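Local atomic coordinates of plasmin and fibronectin-binding protein A (Streptococcus pneumoniae, PDB entry 4MR0), a protein that acts as a fibronectin-dependent adhesin and invasin on the pneumococcal surface, binding human fibronectin, plasmin, plasminogen and serum albumin. Residues 423-435 with 456-468. Sequence-based numbering, arbitrary orientation.
Sequences DLLDLNKQVVIAE and EYLGKVSDITVTK
Val431 and Ile464 run side by side on the buried face, where the two strands pack tightly. The bend of Ile464 at chi2 (-57°) brings its CD1 to 3.9 Å from CB of Val431; Ile433 and Val466 follow on the same face, and Ile448 and Val450 of strand 445-451 close over them from across the interior. Between the backbones the hydrogen bonds of the parallel strands alternate in direction: Thr465 N gives to Val431 O at 2.8 Å, and Ile433 N meets Thr465 O nearly straight, at 172°. These are equivalent strands of successive coils in a right-handed parallel beta-helix, the pectate lyase-like fold, and strands 387-396 and 490-500 continue the stack on either side. The outward face is more polar and partly open to solvent: Val432 lies alongside Thr465, and a water joins Glu435 OE2 to Thr467 OG1. Toward the preceding loops Lys429 runs back past Ser462, its CG 3.5 Å from Ser462 OG. A turn at chi4 (60°) delivers NZ to Lys460 O at 3.1 Å, while the same nitrogen holds Asp426 OD1 in a salt bridge at 2.7 Å and also bonds Leu427 O. Farther out, Leu424 CD2 presses on Gly459 CA, but waters bridge much of the backbone, one linking Leu425 O, Lys429 NZ and Lys460 N.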
# COMPACT_ATOMS: atom_id res chain seq x y z
N ASP A 423 12.03 -2.36 -22.09
CA ASP A 423 12.63 -3.45 -21.32
C ASP A 423 11.70 -4.61 -20.99
O ASP A 423 10.49 -4.44 -20.86
CB ASP A 423 13.21 -2.90 -20.01
CG ASP A 423 14.19 -1.76 -20.24
OD1 ASP A 423 15.19 -1.98 -20.95
OD2 ASP A 423 13.94 -0.66 -19.71
N LEU A 424 12.29 -5.79 -20.84
CA LEU A 424 11.53 -6.98 -20.50
C LEU A 424 11.57 -7.04 -18.97
O LEU A 424 12.40 -7.74 -18.38
CB LEU A 424 12.20 -8.23 -21.09
CG LEU A 424 11.33 -9.48 -21.25
CD1 LEU A 424 12.21 -10.63 -21.74
CD2 LEU A 424 10.67 -9.84 -19.92
N LEU A 425 10.68 -6.29 -18.34
CA LEU A 425 10.62 -6.22 -16.88
C LEU A 425 10.07 -7.46 -16.20
O LEU A 425 9.31 -8.23 -16.79
CB LEU A 425 9.78 -5.02 -16.45
CG LEU A 425 10.29 -3.63 -16.83
CD1 LEU A 425 9.32 -2.58 -16.34
CD2 LEU A 425 11.68 -3.41 -16.24
N ASP A 426 10.46 -7.63 -14.94
CA ASP A 426 10.00 -8.75 -14.14
C ASP A 426 8.67 -8.28 -13.53
O ASP A 426 8.62 -7.87 -12.37
CB ASP A 426 11.01 -9.04 -13.03
CG ASP A 426 10.70 -10.31 -12.26
OD1 ASP A 426 9.66 -10.95 -12.53
OD2 ASP A 426 11.50 -10.67 -11.37
N LEU A 427 7.61 -8.33 -14.33
CA LEU A 427 6.30 -7.90 -13.88
C LEU A 427 5.74 -8.86 -12.83
O LEU A 427 6.24 -9.97 -12.65
CB LEU A 427 5.34 -7.79 -15.07
CG LEU A 427 5.84 -6.86 -16.19
CD1 LEU A 427 4.90 -6.96 -17.39
CD2 LEU A 427 5.91 -5.41 -15.69
N ASN A 428 4.69 -8.42 -12.13
CA ASN A 428 4.06 -9.20 -11.07
C ASN A 428 3.86 -10.69 -11.37
O ASN A 428 3.32 -11.06 -12.41
CB ASN A 428 2.68 -8.61 -10.72
CG ASN A 428 2.77 -7.21 -10.14
OD1 ASN A 428 3.65 -6.90 -9.35
ND2 ASN A 428 1.82 -6.36 -10.53
N LYS A 429 4.28 -11.54 -10.44
CA LYS A 429 4.11 -12.99 -10.57
C LYS A 429 3.80 -13.58 -9.20
O LYS A 429 4.24 -13.04 -8.17
CB LYS A 429 5.37 -13.65 -11.13
CG LYS A 429 5.71 -13.26 -12.56
CD LYS A 429 7.03 -13.88 -12.99
CE LYS A 429 7.50 -13.27 -14.30
NZ LYS A 429 7.69 -11.80 -14.14
N GLN A 430 3.06 -14.68 -9.18
CA GLN A 430 2.72 -15.34 -7.93
C GLN A 430 1.96 -14.40 -7.01
O GLN A 430 2.41 -14.08 -5.91
CB GLN A 430 3.99 -15.84 -7.23
CG GLN A 430 4.75 -16.88 -8.04
CD GLN A 430 6.13 -17.18 -7.47
OE1 GLN A 430 7.15 -16.81 -8.06
NE2 GLN A 430 6.17 -17.83 -6.32
N VAL A 431 0.80 -13.95 -7.47
CA VAL A 431 -0.03 -13.06 -6.68
C VAL A 431 -1.30 -13.81 -6.32
O VAL A 431 -1.99 -14.35 -7.19
CB VAL A 431 -0.42 -11.78 -7.45
CG1 VAL A 431 -1.35 -10.93 -6.60
CG2 VAL A 431 0.83 -10.98 -7.82
N VAL A 432 -1.60 -13.84 -5.02
CA VAL A 432 -2.80 -14.50 -4.54
C VAL A 432 -3.69 -13.47 -3.86
O VAL A 432 -3.26 -12.76 -2.95
CB VAL A 432 -2.46 -15.64 -3.54
CG1 VAL A 432 -3.74 -16.26 -2.98
CG2 VAL A 432 -1.63 -16.70 -4.23
N ILE A 433 -4.92 -13.37 -4.35
CA ILE A 433 -5.92 -12.45 -3.82
C ILE A 433 -7.04 -13.38 -3.36
O ILE A 433 -7.83 -13.86 -4.17
CB ILE A 433 -6.42 -11.51 -4.93
CG1 ILE A 433 -5.23 -10.70 -5.47
CG2 ILE A 433 -7.48 -10.57 -4.40
CD1 ILE A 433 -5.53 -9.96 -6.76
N ALA A 434 -7.10 -13.62 -2.06
CA ALA A 434 -8.09 -14.56 -1.54
C ALA A 434 -8.86 -14.15 -0.30
O ALA A 434 -8.35 -13.43 0.55
CB ALA A 434 -7.40 -15.88 -1.27
N GLU A 435 -10.10 -14.62 -0.23
CA GLU A 435 -10.95 -14.39 0.92
C GLU A 435 -11.08 -12.94 1.41
O GLU A 435 -11.16 -12.69 2.61
CB GLU A 435 -10.47 -15.27 2.08
CG GLU A 435 -10.45 -16.77 1.74
CD GLU A 435 -9.36 -17.53 2.48
OE1 GLU A 435 -9.33 -17.49 3.73
OE2 GLU A 435 -8.53 -18.18 1.80
N GLU A 456 2.12 -3.81 -25.49
CA GLU A 456 3.47 -3.38 -25.83
C GLU A 456 4.51 -3.71 -24.76
O GLU A 456 5.71 -3.71 -25.04
CB GLU A 456 3.50 -1.88 -26.12
CG GLU A 456 2.84 -1.48 -27.43
CD GLU A 456 3.21 -0.07 -27.86
OE1 GLU A 456 2.78 0.90 -27.19
OE2 GLU A 456 3.94 0.07 -28.87
N TYR A 457 4.07 -3.99 -23.53
CA TYR A 457 5.01 -4.32 -22.47
C TYR A 457 5.57 -5.72 -22.74
O TYR A 457 4.81 -6.67 -22.93
CB TYR A 457 4.34 -4.27 -21.09
CG TYR A 457 3.72 -2.93 -20.74
CD1 TYR A 457 4.09 -1.76 -21.42
CD2 TYR A 457 2.78 -2.83 -19.72
CE1 TYR A 457 3.53 -0.52 -21.09
CE2 TYR A 457 2.21 -1.60 -19.38
CZ TYR A 457 2.59 -0.46 -20.07
OH TYR A 457 2.01 0.74 -19.72
N LEU A 458 6.89 -5.83 -22.74
CA LEU A 458 7.58 -7.08 -23.03
C LEU A 458 7.61 -8.14 -21.93
O LEU A 458 7.70 -9.33 -22.22
CB LEU A 458 9.02 -6.77 -23.47
CG LEU A 458 9.22 -6.25 -24.91
CD1 LEU A 458 8.19 -5.18 -25.25
CD2 LEU A 458 10.63 -5.70 -25.04
N GLY A 459 7.54 -7.71 -20.68
CA GLY A 459 7.57 -8.66 -19.58
C GLY A 459 6.33 -9.54 -19.53
O GLY A 459 5.51 -9.52 -20.44
N LYS A 460 6.19 -10.31 -18.45
CA LYS A 460 5.05 -11.19 -18.29
C LYS A 460 4.47 -11.21 -16.88
O LYS A 460 5.20 -11.13 -15.89
CB LYS A 460 5.43 -12.62 -18.69
CG LYS A 460 5.82 -12.79 -20.15
CD LYS A 460 6.22 -14.23 -20.45
CE LYS A 460 6.72 -14.38 -21.88
NZ LYS A 460 7.12 -15.78 -22.18
N VAL A 461 3.15 -11.31 -16.81
CA VAL A 461 2.40 -11.39 -15.56
C VAL A 461 1.88 -12.82 -15.53
O VAL A 461 1.21 -13.27 -16.47
CB VAL A 461 1.20 -10.40 -15.56
CG1 VAL A 461 0.32 -10.64 -14.34
CG2 VAL A 461 1.71 -8.97 -15.58
N SER A 462 2.19 -13.56 -14.47
CA SER A 462 1.76 -14.95 -14.38
C SER A 462 1.56 -15.45 -12.96
O SER A 462 1.96 -14.79 -12.00
CB SER A 462 2.78 -15.84 -15.09
OG SER A 462 4.06 -15.63 -14.55
N ASP A 463 0.94 -16.62 -12.84
CA ASP A 463 0.67 -17.24 -11.55
C ASP A 463 -0.17 -16.29 -10.72
O ASP A 463 0.26 -15.81 -9.67
CB ASP A 463 1.99 -17.58 -10.85
CG ASP A 463 2.79 -18.62 -11.61
OD1 ASP A 463 2.35 -19.78 -11.69
OD2 ASP A 463 3.87 -18.27 -12.14
N ILE A 464 -1.38 -16.03 -11.20
CA ILE A 464 -2.31 -15.13 -10.56
C ILE A 464 -3.49 -15.96 -10.06
O ILE A 464 -4.07 -16.73 -10.82
CB ILE A 464 -2.86 -14.09 -11.57
CG1 ILE A 464 -1.70 -13.33 -12.23
CG2 ILE A 464 -3.82 -13.15 -10.87
CD1 ILE A 464 -0.78 -12.61 -11.24
N THR A 465 -3.84 -15.79 -8.79
CA THR A 465 -4.95 -16.53 -8.20
C THR A 465 -5.93 -15.60 -7.49
O THR A 465 -5.54 -14.83 -6.61
CB THR A 465 -4.45 -17.57 -7.16
OG1 THR A 465 -3.63 -18.55 -7.82
CG2 THR A 465 -5.62 -18.28 -6.48
N VAL A 466 -7.19 -15.67 -7.90
CA VAL A 466 -8.25 -14.86 -7.30
C VAL A 466 -9.31 -15.85 -6.83
O VAL A 466 -10.10 -16.35 -7.64
CB VAL A 466 -8.86 -13.88 -8.32
CG1 VAL A 466 -9.92 -13.03 -7.64
CG2 VAL A 466 -7.77 -13.00 -8.93
N THR A 467 -9.32 -16.13 -5.53
CA THR A 467 -10.25 -17.12 -4.99
C THR A 467 -11.01 -16.74 -3.74
O THR A 467 -10.51 -16.00 -2.89
CB THR A 467 -9.50 -18.42 -4.65
OG1 THR A 467 -8.43 -18.12 -3.73
CG2 THR A 467 -8.92 -19.06 -5.90
N LYS A 468 -12.22 -17.28 -3.63
CA LYS A 468 -13.08 -17.08 -2.47
C LYS A 468 -13.27 -15.65 -1.98
O LYS A 468 -13.48 -15.43 -0.79
CB LYS A 468 -12.60 -17.97 -1.32
CG LYS A 468 -12.80 -19.46 -1.60
CD LYS A 468 -12.46 -20.34 -0.41
CE LYS A 468 -12.84 -21.80 -0.70
NZ LYS A 468 -12.48 -22.73 0.41
O HOH W 1 8.59 -3.58 -22.07
O HOH W 2 8.60 -10.91 -16.81
O HOH W 3 8.02 -5.08 -19.51
O HOH W 4 -9.02 -18.93 -1.02